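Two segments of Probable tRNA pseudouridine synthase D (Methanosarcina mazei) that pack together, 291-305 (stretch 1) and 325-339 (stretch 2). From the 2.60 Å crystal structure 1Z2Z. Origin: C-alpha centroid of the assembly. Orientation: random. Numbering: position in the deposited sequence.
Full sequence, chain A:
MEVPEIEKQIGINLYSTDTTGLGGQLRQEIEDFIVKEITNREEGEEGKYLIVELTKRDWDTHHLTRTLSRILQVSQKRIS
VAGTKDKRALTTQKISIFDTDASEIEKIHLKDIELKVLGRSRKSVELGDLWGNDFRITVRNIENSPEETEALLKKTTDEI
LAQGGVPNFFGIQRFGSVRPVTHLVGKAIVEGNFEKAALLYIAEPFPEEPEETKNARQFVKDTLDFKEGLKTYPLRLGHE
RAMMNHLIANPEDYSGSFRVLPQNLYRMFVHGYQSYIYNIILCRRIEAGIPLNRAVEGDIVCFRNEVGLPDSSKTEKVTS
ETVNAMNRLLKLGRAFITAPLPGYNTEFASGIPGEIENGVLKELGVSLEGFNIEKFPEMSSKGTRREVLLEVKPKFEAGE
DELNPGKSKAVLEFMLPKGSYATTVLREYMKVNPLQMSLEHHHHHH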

# COMPACT_ATOMS: atom_id res chain seq x y z
N PRO A 291 -4.55 3.89 22.77
CA PRO A 291 -4.78 2.76 21.86
C PRO A 291 -5.53 3.15 20.61
O PRO A 291 -6.14 4.22 20.54
CB PRO A 291 -5.53 1.76 22.73
CG PRO A 291 -6.26 2.62 23.69
CD PRO A 291 -5.23 3.66 24.05
N LEU A 292 -5.49 2.28 19.61
CA LEU A 292 -6.14 2.56 18.35
C LEU A 292 -7.56 2.01 18.28
O LEU A 292 -8.33 2.39 17.40
CB LEU A 292 -5.29 1.98 17.21
CG LEU A 292 -3.79 2.34 17.26
CD1 LEU A 292 -3.07 1.71 16.08
CD2 LEU A 292 -3.61 3.85 17.26
N ASN A 293 -7.91 1.12 19.21
CA ASN A 293 -9.25 0.56 19.21
C ASN A 293 -10.12 1.05 20.38
O ASN A 293 -11.08 0.38 20.78
CB ASN A 293 -9.19 -0.97 19.21
CG ASN A 293 -8.36 -1.51 20.34
OD1 ASN A 293 -8.31 -2.71 20.56
ND2 ASN A 293 -7.70 -0.61 21.07
N ARG A 294 -9.78 2.21 20.93
CA ARG A 294 -10.53 2.81 22.03
C ARG A 294 -10.65 4.32 21.81
O ARG A 294 -9.68 4.99 21.46
CB ARG A 294 -9.87 2.54 23.38
CG ARG A 294 -10.11 1.13 23.90
CD ARG A 294 -9.41 0.89 25.23
NE ARG A 294 -9.51 -0.52 25.63
CZ ARG A 294 -8.78 -1.09 26.59
NH1 ARG A 294 -7.88 -0.38 27.26
NH2 ARG A 294 -8.95 -2.38 26.87
N ALA A 295 -11.85 4.85 22.02
CA ALA A 295 -12.07 6.27 21.82
C ALA A 295 -11.91 7.09 23.10
O ALA A 295 -12.06 6.56 24.21
CB ALA A 295 -13.46 6.49 21.22
N VAL A 296 -11.60 8.37 22.95
CA VAL A 296 -11.44 9.28 24.08
C VAL A 296 -12.21 10.57 23.80
O VAL A 296 -13.02 10.62 22.88
CB VAL A 296 -9.96 9.65 24.33
CG1 VAL A 296 -9.16 8.40 24.63
CG2 VAL A 296 -9.39 10.39 23.14
N GLU A 297 -11.96 11.61 24.57
CA GLU A 297 -12.67 12.85 24.34
C GLU A 297 -12.19 13.55 23.07
O GLU A 297 -11.01 13.86 22.93
CB GLU A 297 -12.54 13.78 25.54
CG GLU A 297 -13.24 13.29 26.80
CD GLU A 297 -13.10 14.27 27.94
OE1 GLU A 297 -13.70 14.02 29.01
OE2 GLU A 297 -12.40 15.29 27.78
N GLY A 298 -13.12 13.79 22.15
CA GLY A 298 -12.79 14.46 20.91
C GLY A 298 -11.84 13.66 20.04
O GLY A 298 -10.94 14.23 19.43
N ASP A 299 -12.06 12.35 19.98
CA ASP A 299 -11.22 11.45 19.20
C ASP A 299 -11.53 11.47 17.69
O ASP A 299 -10.62 11.33 16.87
CB ASP A 299 -11.37 10.01 19.74
CG ASP A 299 -10.03 9.29 19.90
OD1 ASP A 299 -9.05 9.65 19.21
OD2 ASP A 299 -9.95 8.34 20.71
N ILE A 300 -12.81 11.66 17.33
CA ILE A 300 -13.28 11.69 15.93
C ILE A 300 -13.23 10.31 15.28
O ILE A 300 -12.15 9.79 14.99
CB ILE A 300 -12.48 12.67 15.02
CG1 ILE A 300 -12.78 14.12 15.39
CG2 ILE A 300 -12.89 12.47 13.56
CD1 ILE A 300 -12.09 15.12 14.50
N VAL A 301 -14.39 9.72 15.04
CA VAL A 301 -14.44 8.40 14.43
C VAL A 301 -15.15 8.45 13.07
O VAL A 301 -15.55 9.52 12.60
CB VAL A 301 -15.13 7.36 15.38
CG1 VAL A 301 -14.45 7.38 16.74
CG2 VAL A 301 -16.62 7.66 15.53
N CYS A 302 -15.28 7.28 12.43
CA CYS A 302 -15.97 7.16 11.15
C CYS A 302 -16.85 5.91 11.24
O CYS A 302 -16.68 5.08 12.13
CB CYS A 302 -14.98 7.03 9.96
SG CYS A 302 -14.20 5.39 9.69
N PHE A 303 -17.80 5.81 10.32
CA PHE A 303 -18.72 4.69 10.30
C PHE A 303 -18.68 4.13 8.89
O PHE A 303 -18.20 4.79 7.97
CB PHE A 303 -20.14 5.16 10.62
CG PHE A 303 -20.21 6.03 11.84
CD1 PHE A 303 -20.23 5.47 13.11
CD2 PHE A 303 -20.20 7.41 11.71
CE1 PHE A 303 -20.22 6.28 14.24
CE2 PHE A 303 -20.19 8.23 12.83
CZ PHE A 303 -20.20 7.66 14.10
N ARG A 304 -19.20 2.92 8.73
CA ARG A 304 -19.23 2.28 7.42
C ARG A 304 -20.36 2.89 6.58
O ARG A 304 -21.49 3.05 7.06
CB ARG A 304 -19.44 0.77 7.58
CG ARG A 304 -20.69 0.39 8.35
CD ARG A 304 -20.77 -1.11 8.62
NE ARG A 304 -19.74 -1.60 9.54
CZ ARG A 304 -18.50 -1.93 9.19
NH1 ARG A 304 -18.11 -1.83 7.93
NH2 ARG A 304 -17.65 -2.37 10.11
N ASN A 305 -20.04 3.24 5.33
CA ASN A 305 -21.00 3.85 4.41
C ASN A 305 -22.10 2.91 3.90
O ASN A 305 -22.43 2.90 2.71
CB ASN A 305 -20.27 4.49 3.21
CG ASN A 305 -19.39 3.50 2.45
OD1 ASN A 305 -19.47 2.29 2.66
ND2 ASN A 305 -18.57 4.02 1.54
N ALA A 325 -20.66 5.46 24.50
CA ALA A 325 -21.39 4.87 23.39
C ALA A 325 -20.47 4.59 22.20
O ALA A 325 -20.61 3.58 21.51
CB ALA A 325 -22.54 5.80 22.96
N MSE A 326 -19.52 5.50 21.96
CA MSE A 326 -18.57 5.34 20.87
C MSE A 326 -17.74 4.07 21.01
O MSE A 326 -17.70 3.24 20.11
CB MSE A 326 -17.64 6.55 20.80
CG MSE A 326 -18.33 7.78 20.28
SE MSE A 326 -19.38 7.33 18.71
CE MSE A 326 -21.14 7.25 19.52
N ASN A 327 -17.08 3.93 22.16
CA ASN A 327 -16.25 2.76 22.40
C ASN A 327 -17.08 1.48 22.28
O ASN A 327 -16.59 0.46 21.79
CB ASN A 327 -15.61 2.83 23.79
CG ASN A 327 -14.52 1.79 24.00
OD1 ASN A 327 -14.38 1.23 25.08
ND2 ASN A 327 -13.73 1.54 22.95
N ARG A 328 -18.33 1.53 22.72
CA ARG A 328 -19.22 0.37 22.66
C ARG A 328 -19.47 -0.07 21.21
O ARG A 328 -19.71 -1.25 20.95
CB ARG A 328 -20.54 0.69 23.37
CG ARG A 328 -21.48 -0.49 23.53
CD ARG A 328 -22.40 -0.67 22.32
NE ARG A 328 -23.43 -1.68 22.56
CZ ARG A 328 -24.49 -1.88 21.78
NH1 ARG A 328 -25.36 -2.83 22.09
NH2 ARG A 328 -24.67 -1.14 20.69
N LEU A 329 -19.41 0.88 20.28
CA LEU A 329 -19.62 0.59 18.86
C LEU A 329 -18.35 0.02 18.21
O LEU A 329 -18.43 -0.82 17.32
CB LEU A 329 -20.05 1.86 18.11
CG LEU A 329 -21.54 2.02 17.76
CD1 LEU A 329 -22.41 1.66 18.95
CD2 LEU A 329 -21.80 3.45 17.31
N LEU A 330 -17.19 0.46 18.67
CA LEU A 330 -15.93 -0.03 18.13
C LEU A 330 -15.85 -1.55 18.25
O LEU A 330 -15.52 -2.24 17.28
CB LEU A 330 -14.75 0.61 18.87
CG LEU A 330 -14.40 2.04 18.46
CD1 LEU A 330 -13.70 2.76 19.59
CD2 LEU A 330 -13.52 2.00 17.22
N LYS A 331 -16.16 -2.06 19.43
CA LYS A 331 -16.12 -3.50 19.69
C LYS A 331 -17.23 -4.24 18.95
O LYS A 331 -17.29 -5.47 18.96
CB LYS A 331 -16.24 -3.78 21.19
CG LYS A 331 -15.11 -3.16 22.01
CD LYS A 331 -14.99 -3.81 23.39
CE LYS A 331 -13.85 -3.19 24.19
NZ LYS A 331 -13.62 -3.89 25.49
N LEU A 332 -18.11 -3.48 18.32
CA LEU A 332 -19.22 -4.05 17.57
C LEU A 332 -18.96 -3.86 16.07
O LEU A 332 -19.79 -4.21 15.22
CB LEU A 332 -20.53 -3.37 17.98
CG LEU A 332 -21.75 -4.27 18.23
CD1 LEU A 332 -21.54 -5.13 19.49
CD2 LEU A 332 -22.99 -3.41 18.39
N GLY A 333 -17.79 -3.30 15.75
CA GLY A 333 -17.42 -3.08 14.37
C GLY A 333 -18.37 -2.16 13.64
O GLY A 333 -18.87 -2.50 12.57
N ARG A 334 -18.64 -0.99 14.22
CA ARG A 334 -19.54 -0.04 13.58
C ARG A 334 -18.95 1.37 13.59
O ARG A 334 -19.58 2.32 13.13
CB ARG A 334 -20.92 -0.03 14.25
CG ARG A 334 -22.02 0.37 13.27
CD ARG A 334 -23.29 0.89 13.92
NE ARG A 334 -23.81 0.02 14.96
CZ ARG A 334 -24.92 0.28 15.65
NH1 ARG A 334 -25.61 1.39 15.40
NH2 ARG A 334 -25.31 -0.55 16.61
N ALA A 335 -17.74 1.48 14.13
CA ALA A 335 -17.02 2.76 14.20
C ALA A 335 -15.52 2.46 14.24
O ALA A 335 -15.11 1.34 14.58
CB ALA A 335 -17.45 3.54 15.44
N PHE A 336 -14.72 3.46 13.90
CA PHE A 336 -13.26 3.32 13.86
C PHE A 336 -12.61 4.66 14.19
O PHE A 336 -13.05 5.69 13.69
CB PHE A 336 -12.78 2.89 12.45
CG PHE A 336 -13.65 1.86 11.79
CD1 PHE A 336 -14.84 2.23 11.16
CD2 PHE A 336 -13.32 0.51 11.84
CE1 PHE A 336 -15.68 1.26 10.60
CE2 PHE A 336 -14.15 -0.46 11.29
CZ PHE A 336 -15.33 -0.08 10.67
N ILE A 337 -11.58 4.64 15.03
CA ILE A 337 -10.87 5.88 15.38
C ILE A 337 -10.13 6.28 14.10
O ILE A 337 -9.52 5.43 13.47
CB ILE A 337 -9.84 5.64 16.53
CG1 ILE A 337 -10.55 5.17 17.80
CG2 ILE A 337 -9.06 6.92 16.81
CD1 ILE A 337 -11.66 6.10 18.27
N THR A 338 -10.19 7.54 13.72
CA THR A 338 -9.50 7.94 12.50
C THR A 338 -8.42 8.96 12.79
O THR A 338 -8.38 9.55 13.87
CB THR A 338 -10.48 8.55 11.48
OG1 THR A 338 -10.81 9.89 11.87
CG2 THR A 338 -11.76 7.73 11.44
N ALA A 339 -7.53 9.16 11.82
CA ALA A 339 -6.43 10.11 11.94
C ALA A 339 -6.56 11.04 10.76
O ALA A 339 -7.08 10.66 9.72
CB ALA A 339 -5.11 9.38 11.90
O HOH W 1 -10.57 2.06 15.69

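The two stretches meet through a short antiparallel strand pairing, joined by an apolar cluster with side chains from the helix and by an arginine that grips a backbone carbonyl. Cys-302 and Phe-336 form the hydrogen-bonded pair of the ladder: Cys-302 N donates to Phe-336 O at 3.0 Å, and Phe-336 N donates to Cys-302 O at 3.1 Å. Past the next pair, Thr-338 N donates to Ile-300 O (3.2 Å) with a nearly straight N-H...O angle of 165°. Between these bonds lies the non-hydrogen-bonded pair Val-301 and Ile-337, whose CA atoms approach to 4.5 Å, against 5.4 Å for the CA atoms of Cys-302 and Phe-336. The carbonyl of Cys-302 also receives a CA-H...O contact, Ala-335 CA lying 3.1 Å from Cys-302 O.

Cys-302 and Phe-336 project from the same face of the pairing, which brings Cys-302 SG to 3.5 Å from Phe-336 CD1; the sulfur approaches the ring obliquely, 4.8 Å from its centroid. Thr-338 adds its methyl to this neighbourhood, with Thr-338 CG2 3.6 Å from Cys-302 CB.

Although the CA-to-CB bond of Ile-337 points away from stretch 1, its chain turns back, with both chi angles in m, so that Ile-337 CD1 lies 3.4 Å from Val-301 CG1 and 3.5 Å from Ala-295 CB. Ala-295 points toward stretch 2 and links this group to the helix, its CB lying 4.1 Å from Leu-330 CD1 and 4.2 Å from CB of selenomethionine Met-326. The selenium joins from the same helix, Met-326 SE being 4.2 Å from Val-301 CG2. A water bridges the loop to the strand, donating to Leu-292 O and accepting from Ile-337 N, each at 2.8 Å; the backbone NH of Ile-337 is thus satisfied without a direct bond to stretch 1.

Beyond Cys-302, Phe-303 sets its ring beside the residues that lead from the turn into the strand: Arg-334 O lies at the ring edge, 3.2 Å from Phe-303 CD1, and Ala-335 CB is 4.1 Å from Phe-303 CE1. Arg-304 then reaches Gly-333, where positive phi and two bonds back into the last helical turn make a Schellman motif. Gly-333 O accepts from Arg-304 NH2 at 2.7 Å and from Arg-304 NE at 3.3 Å, a forked grip in which the carbonyl oxygen sits near the guanidinium plane. Phe-336 CE1 lies over one face of that guanidinium, while Arg-304 NH2 meets the edge of the phenyl ring, 3.3 Å from Phe-336 CZ.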